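Glycerol dehydratase (Clostridium butyricum, PDB 1R9D) probably dehydrates glycerol without vitamin B12, as a glycyl-radical lyase of the pyruvate formate lyase-like family. Local coordinates at residues 288-293 and 354-359. Sequence-based numbering, arbitrary orientation.
Sequences FDQYMY and ATNKVS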
ATOM      1  N   PHE A 288     -26.406   0.453  25.119  1.00 24.68           N
ATOM      2  CA  PHE A 288     -27.265  -0.717  24.960  1.00 25.59           C
ATOM      3  C   PHE A 288     -28.734  -0.399  25.253  1.00 26.35           C
ATOM      4  O   PHE A 288     -29.630  -0.825  24.520  1.00 26.53           O
ATOM      5  CB  PHE A 288     -26.768  -1.809  25.915  1.00 26.67           C
ATOM      6  CG  PHE A 288     -27.451  -3.140  25.754  1.00 26.57           C
ATOM      7  CD1 PHE A 288     -27.052  -4.030  24.759  1.00 27.37           C
ATOM      8  CD2 PHE A 288     -28.445  -3.534  26.647  1.00 26.63           C
ATOM      9  CE1 PHE A 288     -27.633  -5.302  24.662  1.00 28.60           C
ATOM     10  CE2 PHE A 288     -29.030  -4.798  26.559  1.00 28.67           C
ATOM     11  CZ  PHE A 288     -28.621  -5.683  25.567  1.00 27.52           C
ATOM     12  N   ASP A 289     -28.981   0.355  26.318  1.00 25.56           N
ATOM     13  CA  ASP A 289     -30.345   0.696  26.692  1.00 25.83           C
ATOM     14  C   ASP A 289     -31.061   1.549  25.651  1.00 26.46           C
ATOM     15  O   ASP A 289     -32.283   1.486  25.523  1.00 26.93           O
ATOM     16  CB  ASP A 289     -30.365   1.388  28.067  1.00 25.78           C
ATOM     17  CG  ASP A 289     -29.700   2.763  28.060  1.00 25.56           C
ATOM     18  OD1 ASP A 289     -28.787   2.996  27.238  1.00 25.49           O
ATOM     19  OD2 ASP A 289     -30.083   3.599  28.904  1.00 27.19           O
ATOM     20  N   GLN A 290     -30.307   2.328  24.888  1.00 25.54           N
ATOM     21  CA  GLN A 290     -30.914   3.178  23.876  1.00 25.73           C
ATOM     22  C   GLN A 290     -31.310   2.446  22.594  1.00 26.08           C
ATOM     23  O   GLN A 290     -32.389   2.698  22.055  1.00 27.45           O
ATOM     24  CB  GLN A 290     -29.981   4.344  23.552  1.00 25.85           C
ATOM     25  CG  GLN A 290     -29.664   5.208  24.773  1.00 25.04           C
ATOM     26  CD  GLN A 290     -30.918   5.747  25.444  1.00 25.02           C
ATOM     27  OE1 GLN A 290     -31.754   6.376  24.799  1.00 25.93           O
ATOM     28  NE2 GLN A 290     -31.053   5.502  26.748  1.00 23.92           N
ATOM     29  N   TYR A 291     -30.465   1.550  22.095  1.00 25.33           N
ATOM     30  CA  TYR A 291     -30.830   0.839  20.871  1.00 26.79           C
ATOM     31  C   TYR A 291     -31.605  -0.458  21.099  1.00 27.70           C
ATOM     32  O   TYR A 291     -32.211  -0.989  20.171  1.00 29.45           O
ATOM     33  CB  TYR A 291     -29.599   0.590  19.972  1.00 25.07           C
ATOM     34  CG  TYR A 291     -28.420  -0.136  20.588  1.00 25.50           C
ATOM     35  CD1 TYR A 291     -28.460  -1.510  20.833  1.00 24.07           C
ATOM     36  CD2 TYR A 291     -27.241   0.549  20.891  1.00 25.22           C
ATOM     37  CE1 TYR A 291     -27.353  -2.185  21.361  1.00 25.57           C
ATOM     38  CE2 TYR A 291     -26.131  -0.114  21.421  1.00 24.69           C
ATOM     39  CZ  TYR A 291     -26.193  -1.478  21.655  1.00 24.96           C
ATOM     40  OH  TYR A 291     -25.103  -2.128  22.189  1.00 24.04           O
ATOM     41  N   MET A 292     -31.609  -0.962  22.329  1.00 28.60           N
ATOM     42  CA  MET A 292     -32.344  -2.195  22.612  1.00 29.74           C
ATOM     43  C   MET A 292     -33.761  -1.931  23.111  1.00 30.30           C
ATOM     44  O   MET A 292     -34.650  -2.765  22.931  1.00 30.80           O
ATOM     45  CB  MET A 292     -31.608  -3.050  23.647  1.00 29.22           C
ATOM     46  CG  MET A 292     -30.287  -3.639  23.175  1.00 29.07           C
ATOM     47  SD  MET A 292     -30.445  -4.697  21.708  1.00 31.08           S
ATOM     48  CE  MET A 292     -31.012  -6.253  22.448  1.00 30.68           C
ATOM     49  N   TYR A 293     -33.979  -0.770  23.724  1.00 30.41           N
ATOM     50  CA  TYR A 293     -35.296  -0.441  24.265  1.00 31.44           C
ATOM     51  C   TYR A 293     -36.448  -0.505  23.255  1.00 32.26           C
ATOM     52  O   TYR A 293     -37.520  -1.030  23.567  1.00 32.27           O
ATOM     53  CB  TYR A 293     -35.274   0.939  24.932  1.00 32.05           C
ATOM     54  CG  TYR A 293     -36.623   1.351  25.480  1.00 32.26           C
ATOM     55  CD1 TYR A 293     -37.192   0.681  26.562  1.00 33.22           C
ATOM     56  CD2 TYR A 293     -37.349   2.380  24.887  1.00 32.89           C
ATOM     57  CE1 TYR A 293     -38.455   1.026  27.037  1.00 33.26           C
ATOM     58  CE2 TYR A 293     -38.611   2.731  25.351  1.00 34.72           C
ATOM     59  CZ  TYR A 293     -39.159   2.051  26.425  1.00 34.07           C
ATOM     60  OH  TYR A 293     -40.417   2.388  26.870  1.00 35.28           O
ATOM     61  N   ALA A 354     -32.874  10.327  28.909  1.00 28.77           N
ATOM     62  CA  ALA A 354     -33.138   9.130  28.114  1.00 29.01           C
ATOM     63  C   ALA A 354     -33.260   7.831  28.909  1.00 28.85           C
ATOM     64  O   ALA A 354     -33.151   6.747  28.339  1.00 29.37           O
ATOM     65  CB  ALA A 354     -32.057   8.979  27.049  1.00 28.15           C
ATOM     66  N   THR A 355     -33.480   7.931  30.215  1.00 29.03           N
ATOM     67  CA  THR A 355     -33.624   6.734  31.044  1.00 29.78           C
ATOM     68  C   THR A 355     -34.834   5.923  30.575  1.00 30.08           C
ATOM     69  O   THR A 355     -35.881   6.493  30.265  1.00 30.08           O
ATOM     70  CB  THR A 355     -33.863   7.094  32.529  1.00 30.74           C
ATOM     71  OG1 THR A 355     -32.891   8.053  32.962  1.00 31.71           O
ATOM     72  CG2 THR A 355     -33.742   5.852  33.401  1.00 31.43           C
ATOM     73  N   ASN A 356     -34.691   4.601  30.514  1.00 29.73           N
ATOM     74  CA  ASN A 356     -35.805   3.743  30.117  1.00 29.77           C
ATOM     75  C   ASN A 356     -35.781   2.403  30.850  1.00 30.24           C
ATOM     76  O   ASN A 356     -34.879   2.133  31.648  1.00 29.32           O
ATOM     77  CB  ASN A 356     -35.845   3.533  28.590  1.00 28.81           C
ATOM     78  CG  ASN A 356     -34.623   2.814  28.047  1.00 29.53           C
ATOM     79  OD1 ASN A 356     -34.218   1.770  28.558  1.00 29.58           O
ATOM     80  ND2 ASN A 356     -34.043   3.360  26.982  1.00 29.32           N
ATOM     81  N   LYS A 357     -36.781   1.567  30.585  1.00 30.08           N
ATOM     82  CA  LYS A 357     -36.888   0.270  31.242  1.00 30.64           C
ATOM     83  C   LYS A 357     -35.628  -0.589  31.138  1.00 29.17           C
ATOM     84  O   LYS A 357     -35.221  -1.213  32.120  1.00 28.29           O
ATOM     85  CB  LYS A 357     -38.084  -0.503  30.677  1.00 32.52           C
ATOM     86  CG  LYS A 357     -38.344  -1.835  31.365  1.00 35.45           C
ATOM     87  CD  LYS A 357     -38.791  -1.639  32.803  1.00 38.76           C
ATOM     88  CE  LYS A 357     -39.143  -2.966  33.456  1.00 40.43           C
ATOM     89  NZ  LYS A 357     -39.627  -2.780  34.852  1.00 43.19           N
ATOM     90  N   VAL A 358     -35.019  -0.628  29.954  1.00 28.18           N
ATOM     91  CA  VAL A 358     -33.808  -1.418  29.749  1.00 27.64           C
ATOM     92  C   VAL A 358     -32.656  -0.860  30.578  1.00 27.34           C
ATOM     93  O   VAL A 358     -31.768  -1.605  30.993  1.00 27.01           O
ATOM     94  CB  VAL A 358     -33.398  -1.452  28.257  1.00 28.23           C
ATOM     95  CG1 VAL A 358     -32.118  -2.258  28.083  1.00 27.71           C
ATOM     96  CG2 VAL A 358     -34.507  -2.077  27.431  1.00 29.16           C
ATOM     97  N   SER A 359     -32.672   0.447  30.824  1.00 27.23           N
ATOM     98  CA  SER A 359     -31.624   1.068  31.633  1.00 27.46           C
ATOM     99  C   SER A 359     -31.591   0.347  32.977  1.00 27.63           C
ATOM    100  O   SER A 359     -30.531  -0.040  33.462  1.00 26.84           O
ATOM    101  CB  SER A 359     -31.923   2.550  31.894  1.00 28.28           C
ATOM    102  OG  SER A 359     -32.113   3.286  30.700  1.00 27.93           O
TER
HETATM  103  O   HOH W   1     -34.686   5.646  25.257  1.00 31.57           O
HETATM  104  O   HOH W   2     -39.223   3.116  29.855  1.00 38.05           O
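A capping box at the start of helix 357-369, built from Asn356 and Ser359, meets the first turns of helix 288-298 through Asp289 and Tyr293. Asn356 is the N-cap: its OD1 accepts from Ser359 N and, weakly, from Val358 N, while Ser359 OG takes the N-H of Asn356 in return, at 2.9 Å from Asn356 N. Both capping side chains also reach across. Asn356 ND2 donates to Asp289 O at 3.0 Å, coming from above the carbonyl plane, and Ser359 OG donates to the anti lone pair of Asp289 OD2 over 2.7 Å. With CG between its backbone N and carbonyl carbon (chi1 63°), Asn356 lays its amide nearly flat on the Tyr293 ring. The two planes are 12° apart, and Asn356 CB makes a CH-pi contact over the ring centre, 3.8 Å from the Tyr293 centroid. Val358 enters as a knob among Phe288, Asp289, Met292 and Tyr293, with Val358 CG2 at the edge of the tyrosine ring and Val358 CG1 3.7 Å from Asp289 CA. One residue on, Gln290 NE2 makes a nearly straight 2.9 Å bond to Ala354 O, and a water joins Gln290 OE1 to Asn356 ND2. Asp289 OD2 also accepts from Gly345 N, just past strand 341-344, whose Leu342 touches Phe288, while Met292 packs on helices 260-277 and 169-190.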